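Local coordinates for aminotransferase (Streptomyces pactum, PDB 4ZM4), which belongs to the class-III aminotransferases, a family of pyridoxal-5'-phosphate-dependent enzymes, and holds P3B in a pocket at the sheet, at residues L193-P198 / G232-L237; E147-G152 / V215-V220. The protein carries 1 engineered substitution. All coordinates share one frame; numbering follows the deposited sequence.

Both contacts flank the C-terminal ends of the parallel strands of the large seven-stranded mixed sheet, and their segments alternate along the chain. Contact 2 is buried, its centre about 10 Å from the chain centre, where the loops leaving strands 142-146 and 212-217 meet P3B; polar bonds, a water and imidazole rings dominate there. Contact 1 lies farther out, its centre about 19 Å from the chain centre and only partly buried, and joins the turn after edge strand 190-193 to helix 233-244 through aromatic and aliphatic packing, with no hydrogen bond between its segments. The two touch directly: Trp195 packs on His149 and Val217, and Leu193 O probably accepts a hydrogen bond from Glu147 N.

Contact 1: L193-P198 / G232-L237; sequences LGWNDP and GFLQLL
Phe233 holds CG anti to its backbone N (chi1 -166°), which sends the phenyl ring from the first turn of helix 233-244 into the bend formed by 194-197. Trp195 also has CG anti to N (chi1 -176°), and this swings the indole back so that its six-membered ring meets the phenyl. The pair is an offset edge-to-face stack, with centroids 5.3 Å apart and planes at 86°; the edge of Phe233 points at the face of the indole, CE2 lying 3.6 Å from Trp195 CZ3. Over one face of the phenyl sits the backbone of Asn196, whose CA is 3.8 Å from the Phe233 ring centroid in a CH-pi contact close to the ring normal. The Asn196 amide crosses above the CG side of the same ring, with its OD1 3.6 Å from Phe233 CG, and is fixed by hydrogen bonds from OD1 to Ala230 N and from ND2 to Pro228 O and Arg385 O. Trp195 NE1 is likewise satisfied, by Ile227 O. Farther along, Pro198 CB meets Leu236 CD2 at 3.6 Å, while Leu234 CD2 approaches the indole edge near CH2. A type II turn from Gly194 to Asp197 shapes the bend, and Asp197 then N-caps helix 198-208. Here a strand-to-helix turn, the one after edge strand 190-193, packs on neighbouring helix 233-244 beside the large aminotransferase sheet.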
ATOM      1  N   LEU B 193      16.811 -19.780  -6.574  1.00 17.33           N
ATOM      2  CA  LEU B 193      17.582 -20.877  -6.027  1.00 18.48           C
ATOM      3  C   LEU B 193      16.956 -21.356  -4.719  1.00 18.13           C
ATOM      4  O   LEU B 193      16.138 -20.688  -4.137  1.00 18.72           O
ATOM      5  CB  LEU B 193      18.986 -20.395  -5.633  1.00 21.07           C
ATOM      6  CG  LEU B 193      19.834 -19.618  -6.612  1.00 20.96           C
ATOM      7  CD1 LEU B 193      21.059 -19.123  -5.887  1.00 21.06           C
ATOM      8  CD2 LEU B 193      20.214 -20.522  -7.779  1.00 21.42           C
ATOM      9  N   GLY B 194      17.423 -22.493  -4.224  1.00 17.97           N
ATOM     10  CA  GLY B 194      17.067 -22.980  -2.910  1.00 18.74           C
ATOM     11  C   GLY B 194      17.811 -22.207  -1.819  1.00 20.06           C
ATOM     12  O   GLY B 194      18.993 -21.870  -1.972  1.00 23.01           O
ATOM     13  N   TRP B 195      17.113 -21.967  -0.720  1.00 19.38           N
ATOM     14  CA  TRP B 195      17.645 -21.310   0.457  1.00 19.54           C
ATOM     15  C   TRP B 195      18.776 -22.157   1.034  1.00 20.56           C
ATOM     16  O   TRP B 195      18.697 -23.372   0.978  1.00 24.15           O
ATOM     17  CB  TRP B 195      16.524 -21.190   1.471  1.00 18.73           C
ATOM     18  CG  TRP B 195      16.804 -20.434   2.774  1.00 20.60           C
ATOM     19  CD1 TRP B 195      16.367 -20.784   4.006  1.00 19.67           C
ATOM     20  CD2 TRP B 195      17.496 -19.182   2.947  1.00 19.18           C
ATOM     21  NE1 TRP B 195      16.737 -19.854   4.923  1.00 18.11           N
ATOM     22  CE2 TRP B 195      17.436 -18.867   4.306  1.00 17.84           C
ATOM     23  CE3 TRP B 195      18.162 -18.321   2.083  1.00 19.69           C
ATOM     24  CZ2 TRP B 195      17.998 -17.735   4.832  1.00 19.34           C
ATOM     25  CZ3 TRP B 195      18.748 -17.192   2.612  1.00 19.99           C
ATOM     26  CH2 TRP B 195      18.679 -16.917   3.979  1.00 19.67           C
ATOM     27  N   ASN B 196      19.829 -21.508   1.519  1.00 20.37           N
ATOM     28  CA  ASN B 196      20.963 -22.148   2.150  1.00 22.22           C
ATOM     29  C   ASN B 196      21.656 -23.193   1.288  1.00 24.50           C
ATOM     30  O   ASN B 196      22.072 -24.236   1.778  1.00 27.46           O
ATOM     31  CB  ASN B 196      20.545 -22.739   3.492  1.00 22.35           C
ATOM     32  CG  ASN B 196      20.262 -21.665   4.542  1.00 22.48           C
ATOM     33  OD1 ASN B 196      20.969 -20.666   4.619  1.00 22.60           O
ATOM     34  ND2 ASN B 196      19.246 -21.873   5.350  1.00 22.56           N
ATOM     35  N   ASP B 197      21.777 -22.921  -0.013  1.00 26.85           N
ATOM     36  CA  ASP B 197      22.499 -23.818  -0.962  1.00 25.52           C
ATOM     37  C   ASP B 197      23.699 -23.077  -1.542  1.00 23.43           C
ATOM     38  O   ASP B 197      23.604 -22.522  -2.630  1.00 23.65           O
ATOM     39  CB  ASP B 197      21.558 -24.267  -2.083  1.00 25.66           C
ATOM     40  CG  ASP B 197      22.180 -25.324  -2.973  1.00 27.18           C
ATOM     41  OD1 ASP B 197      23.414 -25.509  -2.938  1.00 28.79           O
ATOM     42  OD2 ASP B 197      21.434 -25.993  -3.700  1.00 28.85           O
ATOM     43  N   PRO B 198      24.841 -23.048  -0.811  1.00 23.81           N
ATOM     44  CA  PRO B 198      26.007 -22.254  -1.263  1.00 22.93           C
ATOM     45  C   PRO B 198      26.612 -22.667  -2.616  1.00 21.62           C
ATOM     46  O   PRO B 198      27.032 -21.812  -3.387  1.00 22.26           O
ATOM     47  CB  PRO B 198      27.018 -22.400  -0.125  1.00 24.08           C
ATOM     48  CG  PRO B 198      26.521 -23.476   0.757  1.00 24.21           C
ATOM     49  CD  PRO B 198      25.086 -23.738   0.468  1.00 24.04           C
ATOM     50  N   GLY B 232      27.527 -18.847   7.833  1.00 23.45           N
ATOM     51  CA  GLY B 232      28.282 -18.311   6.693  1.00 22.57           C
ATOM     52  C   GLY B 232      27.510 -17.957   5.418  1.00 23.13           C
ATOM     53  O   GLY B 232      28.111 -17.438   4.464  1.00 19.53           O
ATOM     54  N   PHE B 233      26.203 -18.254   5.366  1.00 20.36           N
ATOM     55  CA  PHE B 233      25.470 -18.063   4.130  1.00 19.87           C
ATOM     56  C   PHE B 233      25.263 -16.597   3.793  1.00 18.24           C
ATOM     57  O   PHE B 233      25.510 -16.179   2.659  1.00 18.05           O
ATOM     58  CB  PHE B 233      24.151 -18.803   4.138  1.00 21.35           C
ATOM     59  CG  PHE B 233      23.535 -18.916   2.789  1.00 21.87           C
ATOM     60  CD1 PHE B 233      24.078 -19.768   1.845  1.00 22.16           C
ATOM     61  CD2 PHE B 233      22.417 -18.156   2.446  1.00 21.62           C
ATOM     62  CE1 PHE B 233      23.483 -19.911   0.592  1.00 20.66           C
ATOM     63  CE2 PHE B 233      21.847 -18.268   1.195  1.00 20.35           C
ATOM     64  CZ  PHE B 233      22.371 -19.147   0.269  1.00 20.76           C
ATOM     65  N   LEU B 234      24.816 -15.801   4.749  1.00 18.42           N
ATOM     66  CA  LEU B 234      24.676 -14.363   4.511  1.00 18.77           C
ATOM     67  C   LEU B 234      26.020 -13.726   4.188  1.00 19.65           C
ATOM     68  O   LEU B 234      26.101 -12.813   3.359  1.00 20.84           O
ATOM     69  CB  LEU B 234      24.030 -13.656   5.698  1.00 19.26           C
ATOM     70  CG  LEU B 234      22.602 -14.097   6.009  1.00 19.46           C
ATOM     71  CD1 LEU B 234      22.094 -13.331   7.228  1.00 19.52           C
ATOM     72  CD2 LEU B 234      21.681 -13.884   4.806  1.00 19.96           C
ATOM     73  N   GLN B 235      27.080 -14.184   4.844  1.00 19.48           N
ATOM     74  CA  GLN B 235      28.410 -13.641   4.608  1.00 20.90           C
ATOM     75  C   GLN B 235      28.756 -13.903   3.141  1.00 21.18           C
ATOM     76  O   GLN B 235      29.288 -13.026   2.448  1.00 22.47           O
ATOM     77  CB  GLN B 235      29.443 -14.283   5.554  1.00 21.90           C
ATOM     78  CG  GLN B 235      29.277 -13.878   7.024  1.00 24.23           C
ATOM     79  CD  GLN B 235      28.068 -14.493   7.743  1.00 24.90           C
ATOM     80  OE1 GLN B 235      27.353 -15.369   7.207  1.00 27.30           O
ATOM     81  NE2 GLN B 235      27.869 -14.081   8.984  1.00 23.74           N
ATOM     82  N   LEU B 236      28.463 -15.121   2.697  1.00 20.38           N
ATOM     83  CA  LEU B 236      28.749 -15.542   1.345  1.00 21.58           C
ATOM     84  C   LEU B 236      27.993 -14.689   0.350  1.00 23.55           C
ATOM     85  O   LEU B 236      28.552 -14.310  -0.690  1.00 24.66           O
ATOM     86  CB  LEU B 236      28.400 -17.023   1.149  1.00 21.16           C
ATOM     87  CG  LEU B 236      28.626 -17.591  -0.261  1.00 21.37           C
ATOM     88  CD1 LEU B 236      30.081 -17.488  -0.690  1.00 19.78           C
ATOM     89  CD2 LEU B 236      28.161 -19.045  -0.331  1.00 22.08           C
ATOM     90  N   LEU B 237      26.730 -14.395   0.658  1.00 23.27           N
ATOM     91  CA  LEU B 237      25.893 -13.575  -0.207  1.00 22.70           C
ATOM     92  C   LEU B 237      26.452 -12.203  -0.368  1.00 20.96           C
ATOM     93  O   LEU B 237      26.547 -11.674  -1.472  1.00 22.59           O
ATOM     94  CB  LEU B 237      24.479 -13.454   0.356  1.00 24.79           C
ATOM     95  CG  LEU B 237      23.378 -14.268  -0.290  1.00 27.93           C
ATOM     96  CD1 LEU B 237      22.092 -14.046   0.507  1.00 30.82           C
ATOM     97  CD2 LEU B 237      23.174 -13.856  -1.753  1.00 27.77           C
TER

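Contact 2: E147-G152 / V215-V220; sequences EGHYHG and VIVEPV. With P3B ((3E,4R,5R)-4,5-dihydroxy-3-{[(Z)-{3-hydroxy-2-methyl-5-[(phosphonooxy)methyl]pyridin-4(1H)-ylidene}methyl]imino}cyclohex-1-ene-1-carboxylic acid), chain H.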
ATOM      1  N   GLU B 147      13.655 -19.785  -3.025  1.00 18.28           N
ATOM      2  CA  GLU B 147      12.403 -20.496  -2.937  1.00 17.95           C
ATOM      3  C   GLU B 147      11.801 -20.439  -1.547  1.00 17.73           C
ATOM      4  O   GLU B 147      12.447 -20.781  -0.538  1.00 17.22           O
ATOM      5  CB  GLU B 147      12.579 -21.958  -3.337  1.00 18.97           C
ATOM      6  CG  GLU B 147      11.229 -22.641  -3.533  1.00 20.28           C
ATOM      7  CD  GLU B 147      11.356 -24.073  -3.969  1.00 20.78           C
ATOM      8  OE1 GLU B 147      12.263 -24.760  -3.460  1.00 21.85           O
ATOM      9  OE2 GLU B 147      10.540 -24.503  -4.798  1.00 24.56           O
ATOM     10  N   GLY B 148      10.532 -20.032  -1.515  1.00 17.94           N
ATOM     11  CA  GLY B 148       9.774 -19.865  -0.264  1.00 17.07           C
ATOM     12  C   GLY B 148       9.868 -18.454   0.307  1.00 17.06           C
ATOM     13  O   GLY B 148       9.099 -18.107   1.176  1.00 16.26           O
ATOM     14  N   HIS B 149      10.817 -17.658  -0.186  1.00 16.65           N
ATOM     15  CA  HIS B 149      11.012 -16.302   0.285  1.00 16.08           C
ATOM     16  C   HIS B 149       9.978 -15.407  -0.397  1.00 15.78           C
ATOM     17  O   HIS B 149       9.818 -15.440  -1.594  1.00 14.38           O
ATOM     18  CB  HIS B 149      12.425 -15.792  -0.010  1.00 15.77           C
ATOM     19  CG  HIS B 149      13.489 -16.481   0.795  1.00 16.55           C
ATOM     20  ND1 HIS B 149      14.416 -15.809   1.548  1.00 16.23           N
ATOM     21  CD2 HIS B 149      13.761 -17.797   0.968  1.00 17.60           C
ATOM     22  CE1 HIS B 149      15.210 -16.669   2.160  1.00 16.48           C
ATOM     23  NE2 HIS B 149      14.835 -17.885   1.825  1.00 16.40           N
ATOM     24  N   TYR B 150       9.246 -14.647   0.398  1.00 14.33           N
ATOM     25  CA  TYR B 150       8.156 -13.893  -0.131  1.00 14.11           C
ATOM     26  C   TYR B 150       8.521 -12.392  -0.038  1.00 14.05           C
ATOM     27  O   TYR B 150       8.873 -11.887   1.054  1.00 13.82           O
ATOM     28  CB  TYR B 150       6.860 -14.262   0.627  1.00 13.17           C
ATOM     29  CG  TYR B 150       5.636 -13.491   0.176  1.00 13.37           C
ATOM     30  CD1 TYR B 150       5.055 -13.715  -1.064  1.00 13.45           C
ATOM     31  CD2 TYR B 150       5.022 -12.565   1.022  1.00 13.72           C
ATOM     32  CE1 TYR B 150       3.930 -13.019  -1.467  1.00 12.91           C
ATOM     33  CE2 TYR B 150       3.909 -11.840   0.618  1.00 12.63           C
ATOM     34  CZ  TYR B 150       3.376 -12.075  -0.616  1.00 13.41           C
ATOM     35  OH  TYR B 150       2.275 -11.355  -0.989  1.00 12.73           O
ATOM     36  N   HIS B 151       8.348 -11.691  -1.149  1.00 13.19           N
ATOM     37  CA  HIS B 151       8.632 -10.270  -1.206  1.00 13.99           C
ATOM     38  C   HIS B 151       7.438  -9.425  -1.680  1.00 13.95           C
ATOM     39  O   HIS B 151       7.599  -8.338  -2.214  1.00 14.40           O
ATOM     40  CB  HIS B 151       9.851 -10.085  -2.079  1.00 14.12           C
ATOM     41  CG  HIS B 151      11.004 -10.921  -1.630  1.00 13.97           C
ATOM     42  ND1 HIS B 151      11.496 -10.855  -0.343  1.00 13.86           N
ATOM     43  CD2 HIS B 151      11.728 -11.870  -2.270  1.00 13.69           C
ATOM     44  CE1 HIS B 151      12.476 -11.725  -0.207  1.00 13.99           C
ATOM     45  NE2 HIS B 151      12.638 -12.356  -1.363  1.00 14.56           N
ATOM     46  N   GLY B 152       6.236  -9.900  -1.403  1.00 13.97           N
ATOM     47  CA  GLY B 152       5.024  -9.193  -1.770  1.00 14.13           C
ATOM     48  C   GLY B 152       4.573  -9.668  -3.126  1.00 14.39           C
ATOM     49  O   GLY B 152       5.141 -10.606  -3.679  1.00 14.55           O
ATOM     50  N   VAL B 215      20.234  -9.395  -5.545  1.00 19.54           N
ATOM     51  CA  VAL B 215      19.737 -10.550  -4.862  1.00 18.33           C
ATOM     52  C   VAL B 215      18.815 -10.046  -3.752  1.00 19.56           C
ATOM     53  O   VAL B 215      19.253  -9.310  -2.853  1.00 20.60           O
ATOM     54  CB  VAL B 215      20.850 -11.348  -4.233  1.00 18.00           C
ATOM     55  CG1 VAL B 215      20.266 -12.566  -3.530  1.00 18.25           C
ATOM     56  CG2 VAL B 215      21.870 -11.769  -5.295  1.00 18.82           C
ATOM     57  N   ILE B 216      17.544 -10.460  -3.775  1.00 18.65           N
ATOM     58  CA  ILE B 216      16.650 -10.142  -2.673  1.00 18.46           C
ATOM     59  C   ILE B 216      16.464 -11.384  -1.802  1.00 18.32           C
ATOM     60  O   ILE B 216      16.403 -12.510  -2.342  1.00 18.81           O
ATOM     61  CB  ILE B 216      15.301  -9.557  -3.152  1.00 19.99           C
ATOM     62  CG1 ILE B 216      14.440  -9.115  -1.967  1.00 19.31           C
ATOM     63  CG2 ILE B 216      14.537 -10.564  -4.003  1.00 21.24           C
ATOM     64  CD1 ILE B 216      13.382  -8.083  -2.309  1.00 19.75           C
ATOM     65  N   VAL B 217      16.385 -11.182  -0.474  1.00 15.32           N
ATOM     66  CA  VAL B 217      16.388 -12.290   0.448  1.00 15.77           C
ATOM     67  C   VAL B 217      15.754 -11.940   1.805  1.00 15.97           C
ATOM     68  O   VAL B 217      15.906 -10.819   2.300  1.00 16.63           O
ATOM     69  CB  VAL B 217      17.825 -12.774   0.645  1.00 15.54           C
ATOM     70  CG1 VAL B 217      18.640 -11.709   1.332  1.00 15.19           C
ATOM     71  CG2 VAL B 217      17.855 -14.087   1.428  1.00 16.38           C
ATOM     72  N   GLU B 218      15.002 -12.882   2.370  1.00 15.19           N
ATOM     73  CA  GLU B 218      14.587 -12.828   3.771  1.00 15.11           C
ATOM     74  C   GLU B 218      15.750 -13.335   4.585  1.00 15.90           C
ATOM     75  O   GLU B 218      16.052 -14.527   4.572  1.00 15.62           O
ATOM     76  CB  GLU B 218      13.365 -13.711   4.054  1.00 14.60           C
ATOM     77  CG  GLU B 218      12.049 -13.199   3.486  1.00 14.08           C
ATOM     78  CD  GLU B 218      10.878 -14.061   3.910  1.00 13.60           C
ATOM     79  OE1 GLU B 218      10.743 -14.350   5.136  1.00 14.13           O
ATOM     80  OE2 GLU B 218      10.080 -14.466   3.031  1.00 12.04           O
ATOM     81  N   PRO B 219      16.428 -12.435   5.332  1.00 18.04           N
ATOM     82  CA  PRO B 219      17.668 -12.902   5.981  1.00 17.99           C
ATOM     83  C   PRO B 219      17.400 -14.068   6.933  1.00 18.31           C
ATOM     84  O   PRO B 219      18.234 -14.951   7.061  1.00 21.11           O
ATOM     85  CB  PRO B 219      18.186 -11.661   6.722  1.00 17.39           C
ATOM     86  CG  PRO B 219      17.420 -10.519   6.184  1.00 17.44           C
ATOM     87  CD  PRO B 219      16.136 -11.027   5.648  1.00 17.45           C
ATOM     88  N   VAL B 220      16.280 -14.038   7.619  1.00 18.94           N
ATOM     89  CA  VAL B 220      15.711 -15.243   8.224  1.00 20.19           C
ATOM     90  C   VAL B 220      14.448 -15.538   7.429  1.00 22.08           C
ATOM     91  O   VAL B 220      13.602 -14.664   7.265  1.00 23.63           O
ATOM     92  CB  VAL B 220      15.273 -15.032   9.671  1.00 19.52           C
ATOM     93  CG1 VAL B 220      14.560 -16.273  10.196  1.00 19.08           C
ATOM     94  CG2 VAL B 220      16.451 -14.718  10.546  1.00 19.77           C
TER
HETATM   95  OAH P3B H 501       2.511  -6.237   0.921  1.00 14.68           O
HETATM   96  PBA P3B H 501       2.729  -6.425   2.481  1.00 15.23           P
HETATM   97  OAI P3B H 501       1.722  -7.471   2.853  1.00 14.22           O
HETATM   98  OAC P3B H 501       2.498  -5.158   3.289  1.00 16.44           O
HETATM   99  OAQ P3B H 501       4.287  -7.030   2.529  1.00 14.93           O
HETATM  100  CAM P3B H 501       4.791  -7.996   1.550  1.00 14.96           C
HETATM  101  CAV P3B H 501       5.792  -8.702   2.171  1.00 15.18           C
HETATM  102  CAL P3B H 501       7.098  -8.362   1.850  1.00 13.73           C
HETATM  103  NAP P3B H 501       8.130  -9.028   2.499  1.00 13.84           N
HETATM  104  CAU P3B H 501       7.873  -9.990   3.448  1.00 13.30           C
HETATM  105  CAA P3B H 501       8.894 -10.667   4.061  1.00 13.01           C
HETATM  106  CAW P3B H 501       6.626 -10.339   3.726  1.00 13.23           C
HETATM  107  OAE P3B H 501       6.442 -11.294   4.665  1.00 13.91           O
HETATM  108  CAX P3B H 501       5.527  -9.704   3.145  1.00 16.63           C
HETATM  109  CAJ P3B H 501       4.186 -10.114   3.467  1.00 20.22           C
HETATM  110  NAO P3B H 501       3.934 -11.234   4.226  1.00 24.96           N
HETATM  111  CAT P3B H 501       2.664 -11.703   4.444  1.00 33.34           C
HETATM  112  CAK P3B H 501       1.484 -11.239   3.798  1.00 33.36           C
HETATM  113  CAS P3B H 501       0.221 -11.793   3.983  1.00 31.90           C
HETATM  114  CAR P3B H 501      -0.928 -11.261   3.368  1.00 30.86           C
HETATM  115  OAD P3B H 501      -2.069 -11.686   3.612  1.00 31.04           O
HETATM  116  OAB P3B H 501      -0.871 -10.417   2.508  1.00 28.77           O
HETATM  117  CAN P3B H 501      -0.016 -12.670   4.967  1.00 34.43           C
HETATM  118  CAY P3B H 501       1.153 -13.158   5.837  1.00 35.22           C
HETATM  119  OAF P3B H 501       0.864 -14.562   5.984  1.00 40.25           O
HETATM  120  CAZ P3B H 501       2.607 -12.870   5.283  1.00 35.14           C
HETATM  121  OAG P3B H 501       3.710 -12.920   6.260  1.00 31.64           O
HETATM  122  O   HOH W   1      14.249 -14.135  -2.174  1.00 28.47           O
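P3B lies against the loops that leave the C-terminal ends of parallel strands 142-146 and 212-217, where the sheet of this fold type I PLP-dependent enzyme carries the P3B pocket. In the first shell, Tyr150 CE2 comes within 3.3 Å of P3B CAJ, the ligand atom lying at the edge of the phenol ring. Glu218 faces the methyl substituent of the pyridine, its CD 3.9 Å from P3B CAA. Gly152 N sits over the centre of the Tyr150 ring, and Ala308 of the second subunit packs on this side chain. The same Glu218 side chain, extended beyond CG, accepts at OE2 a nearly straight bond from Tyr150 N (2.8 Å, 171°) through the lone pair facing away from OE1. Asn223 ND2 also binds OE2, and Ala222 N binds OE1, so both oxygens of this buried carboxylate have partners. One step out, His149 holds the backbone of Glu218: Glu218 N donates to His149 ND1 at 3.1 Å, almost in the plane of the imidazole, consistent with an ND1 that carries no proton. Behind these, the His151 ring is covered on one face by Ile216 CG1, 3.6 Å from its centroid, and by His149 C on the opposite face. Its ND1 is bonded to Asp251 OD2, which also binds P3B. At the far edge the O of a water lies 2.5 Å from His151 NE2, in the ring plane, and the water donates to Ile216 O.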